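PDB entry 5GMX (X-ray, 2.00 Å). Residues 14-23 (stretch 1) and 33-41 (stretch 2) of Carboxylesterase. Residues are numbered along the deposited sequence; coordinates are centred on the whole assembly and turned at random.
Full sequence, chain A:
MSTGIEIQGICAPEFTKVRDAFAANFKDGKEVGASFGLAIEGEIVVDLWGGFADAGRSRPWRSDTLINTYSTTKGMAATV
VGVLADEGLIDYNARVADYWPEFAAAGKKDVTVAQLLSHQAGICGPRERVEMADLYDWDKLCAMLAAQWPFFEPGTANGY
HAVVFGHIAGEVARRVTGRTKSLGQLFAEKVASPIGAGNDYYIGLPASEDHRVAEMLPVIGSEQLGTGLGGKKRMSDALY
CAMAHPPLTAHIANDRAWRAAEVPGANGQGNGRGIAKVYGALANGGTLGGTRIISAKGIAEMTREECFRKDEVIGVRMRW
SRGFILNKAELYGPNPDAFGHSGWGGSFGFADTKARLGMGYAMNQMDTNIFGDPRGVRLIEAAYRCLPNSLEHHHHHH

Stretch 1 (14-23) EFTKVRDAFA
Stretch 2 (33-41) GASFGLAIE

How are the two stretches laid against each other? Residues 16-23 form a helix that runs on later in the chain, with phi/psi close to -57/-45 throughout, and residues 33-40 form an extended strand, with phi from -112° to -160° and psi from 124° to 155°. Their axes are nearly antiparallel, at 162° between N-to-C directions, and approach to 10.4 Å. The register pairs Val-18 with Leu-38 (CA to CA 9.2 Å) and Phe-22 with Phe-36 (CA to CA 7.8 Å). No hydrogen bond crosses between them; the contact is apolar packing that buries 335 Å² in all.

Which side chains meet? Helical periodicity brings Val-18 and Phe-22, one turn apart, to the same side, and Phe-15, at the N-cap position with phi/psi -112/21, also points toward the strand. The strand alternates, so Ala-34, Phe-36, Leu-38 and Ile-40 point toward the helix, whereas Ser-35 points away and its OG is hydrogen-bonded elsewhere in the structure. The helix is held by its own backbone bonds, among them Phe-22 N to Val-18 O at 2.8 Å; the bond from Val-18 N to Phe-15 O, 2.9 Å, is weak.

How does Phe-15 fill its end of the contact? With chi1 -74° (m) and chi2 -76°, its ring is carried against the later part of the strand, at Leu-38 and Ile-40. Leu-38, chi1 179° (t) and chi2 72° (p), sets CD2 over one face of this ring, 4.0 Å from the centroid and 29° off the normal, a CH-pi contact; the closest pair is Phe-15 CD1 to Leu-38 CD2 at 3.6 Å. Farther along, Phe-15 CZ comes within 3.6 Å of Ile-40 CG1, where Ile-40 is m at both chi1 (-62°) and chi2 (-70°).

What do the t rotamers of Val-18, Phe-22 and Phe-36 bring together? Phe-36, chi1 175° (t) and chi2 -94°, extends its ring so that CE1 lies 3.4 Å from Val-18 CG1, with Val-18 at chi1 -179° (t). Phe-22, chi1 -171° (t) and chi2 65°, has more of its surface covered by the other stretch than any other residue of the two, 85 Å², and reaches across to the early strand: Phe-22 CE1 is 3.6 Å from Phe-36 CB and Phe-22 CZ is 3.9 Å from Ala-34 CB. The tip of the ring also comes near the strand backbone: Phe-22 CZ lies 3.5 Å from Ala-34 O and 4.0 Å from Ser-35 N, both at the ring edge near its plane.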

# COMPACT_ATOMS: atom_id res chain seq x y z
N GLU A 14 -18.49 4.27 -21.45
CA GLU A 14 -17.78 3.09 -21.92
C GLU A 14 -17.37 2.16 -20.78
O GLU A 14 -16.98 1.02 -21.02
CB GLU A 14 -16.54 3.49 -22.72
CG GLU A 14 -15.52 4.32 -21.94
CD GLU A 14 -15.79 5.82 -21.96
OE1 GLU A 14 -14.83 6.59 -21.74
OE2 GLU A 14 -16.96 6.23 -22.17
N PHE A 15 -17.50 2.61 -19.53
CA PHE A 15 -17.11 1.77 -18.40
C PHE A 15 -18.30 1.33 -17.56
O PHE A 15 -18.12 0.93 -16.41
CB PHE A 15 -16.08 2.48 -17.53
CG PHE A 15 -14.72 2.54 -18.14
CD1 PHE A 15 -13.91 1.42 -18.14
CD2 PHE A 15 -14.26 3.70 -18.73
CE1 PHE A 15 -12.66 1.45 -18.72
CE2 PHE A 15 -13.00 3.74 -19.31
CZ PHE A 15 -12.20 2.62 -19.30
N THR A 16 -19.49 1.38 -18.15
CA THR A 16 -20.72 1.01 -17.45
C THR A 16 -20.67 -0.38 -16.81
O THR A 16 -21.18 -0.57 -15.71
CB THR A 16 -21.94 1.05 -18.42
OG1 THR A 16 -22.05 2.35 -18.99
CG2 THR A 16 -23.24 0.71 -17.69
N LYS A 17 -20.04 -1.33 -17.50
CA LYS A 17 -19.90 -2.68 -16.97
C LYS A 17 -19.24 -2.67 -15.59
O LYS A 17 -19.67 -3.37 -14.67
CB LYS A 17 -19.12 -3.56 -17.95
CG LYS A 17 -19.89 -3.83 -19.25
CD LYS A 17 -19.06 -4.61 -20.27
CE LYS A 17 -19.53 -4.31 -21.69
NZ LYS A 17 -20.95 -4.71 -21.95
N VAL A 18 -18.20 -1.84 -15.45
CA VAL A 18 -17.51 -1.73 -14.17
C VAL A 18 -18.50 -1.31 -13.10
O VAL A 18 -18.57 -1.94 -12.03
CB VAL A 18 -16.36 -0.71 -14.23
CG1 VAL A 18 -15.65 -0.64 -12.88
CG2 VAL A 18 -15.39 -1.08 -15.34
N ARG A 19 -19.31 -0.30 -13.42
CA ARG A 19 -20.31 0.18 -12.47
C ARG A 19 -21.19 -0.98 -12.04
O ARG A 19 -21.39 -1.21 -10.84
CB ARG A 19 -21.17 1.29 -13.09
CG ARG A 19 -22.17 1.90 -12.12
CD ARG A 19 -23.03 2.95 -12.79
NE ARG A 19 -23.86 3.67 -11.83
CZ ARG A 19 -24.90 3.15 -11.19
NH1 ARG A 19 -25.25 1.87 -11.38
NH2 ARG A 19 -25.60 3.89 -10.34
N ASP A 20 -21.65 -1.75 -13.03
CA ASP A 20 -22.49 -2.91 -12.77
C ASP A 20 -21.79 -3.89 -11.84
O ASP A 20 -22.36 -4.30 -10.82
CB ASP A 20 -22.90 -3.60 -14.07
CG ASP A 20 -23.78 -2.71 -14.96
OD1 ASP A 20 -24.41 -1.76 -14.42
OD2 ASP A 20 -23.85 -2.96 -16.18
N ALA A 21 -20.53 -4.20 -12.14
CA ALA A 21 -19.79 -5.15 -11.30
C ALA A 21 -19.75 -4.61 -9.87
O ALA A 21 -20.02 -5.35 -8.92
CB ALA A 21 -18.40 -5.39 -11.84
N PHE A 22 -19.47 -3.31 -9.73
CA PHE A 22 -19.39 -2.72 -8.40
C PHE A 22 -20.72 -2.96 -7.68
O PHE A 22 -20.75 -3.53 -6.57
CB PHE A 22 -19.05 -1.22 -8.50
CG PHE A 22 -18.74 -0.57 -7.18
CD1 PHE A 22 -17.63 -0.95 -6.45
CD2 PHE A 22 -19.54 0.45 -6.69
CE1 PHE A 22 -17.33 -0.35 -5.24
CE2 PHE A 22 -19.24 1.05 -5.47
CZ PHE A 22 -18.14 0.66 -4.75
N ALA A 23 -21.82 -2.62 -8.36
CA ALA A 23 -23.15 -2.74 -7.76
C ALA A 23 -23.43 -4.19 -7.43
O ALA A 23 -24.03 -4.49 -6.40
CB ALA A 23 -24.22 -2.19 -8.71
N GLY A 33 -19.82 -1.28 3.10
CA GLY A 33 -19.50 -0.04 2.41
C GLY A 33 -18.26 -0.19 1.55
O GLY A 33 -17.36 -0.96 1.89
N ALA A 34 -18.19 0.54 0.45
CA ALA A 34 -17.05 0.40 -0.45
C ALA A 34 -16.87 1.60 -1.37
O ALA A 34 -17.82 2.32 -1.68
CB ALA A 34 -17.18 -0.87 -1.27
N SER A 35 -15.64 1.77 -1.81
CA SER A 35 -15.28 2.80 -2.76
C SER A 35 -14.34 2.21 -3.81
O SER A 35 -13.53 1.32 -3.52
CB SER A 35 -14.62 3.98 -2.07
OG SER A 35 -13.39 3.59 -1.50
N PHE A 36 -14.47 2.72 -5.03
CA PHE A 36 -13.74 2.22 -6.18
C PHE A 36 -13.33 3.37 -7.11
O PHE A 36 -14.11 4.28 -7.39
CB PHE A 36 -14.57 1.19 -6.95
CG PHE A 36 -13.92 0.71 -8.21
CD1 PHE A 36 -14.21 1.31 -9.43
CD2 PHE A 36 -12.99 -0.31 -8.17
CE1 PHE A 36 -13.58 0.89 -10.59
CE2 PHE A 36 -12.36 -0.74 -9.33
CZ PHE A 36 -12.67 -0.15 -10.54
N GLY A 37 -12.10 3.30 -7.61
CA GLY A 37 -11.64 4.27 -8.59
C GLY A 37 -10.95 3.58 -9.76
O GLY A 37 -10.36 2.51 -9.62
N LEU A 38 -11.06 4.21 -10.93
CA LEU A 38 -10.38 3.74 -12.12
C LEU A 38 -9.90 4.93 -12.94
O LEU A 38 -10.67 5.83 -13.28
CB LEU A 38 -11.30 2.84 -12.95
CG LEU A 38 -10.74 2.27 -14.27
CD1 LEU A 38 -9.70 1.20 -14.01
CD2 LEU A 38 -11.84 1.71 -15.16
N ALA A 39 -8.60 4.94 -13.21
CA ALA A 39 -7.98 5.97 -14.03
C ALA A 39 -7.50 5.38 -15.34
O ALA A 39 -6.93 4.29 -15.37
CB ALA A 39 -6.83 6.65 -13.29
N ILE A 40 -7.75 6.09 -16.43
CA ILE A 40 -7.29 5.71 -17.75
C ILE A 40 -6.57 6.90 -18.38
O ILE A 40 -7.09 8.02 -18.39
CB ILE A 40 -8.46 5.25 -18.66
CG1 ILE A 40 -9.14 4.01 -18.08
CG2 ILE A 40 -7.96 4.91 -20.07
CD1 ILE A 40 -8.28 2.76 -18.17
N GLU A 41 -5.36 6.64 -18.87
CA GLU A 41 -4.56 7.64 -19.58
C GLU A 41 -4.47 8.97 -18.84
O GLU A 41 -4.56 10.02 -19.44
CB GLU A 41 -5.14 7.86 -20.98
CG GLU A 41 -5.00 6.64 -21.89
CD GLU A 41 -5.47 6.87 -23.31
OE1 GLU A 41 -5.65 8.04 -23.72
OE2 GLU A 41 -5.65 5.86 -24.04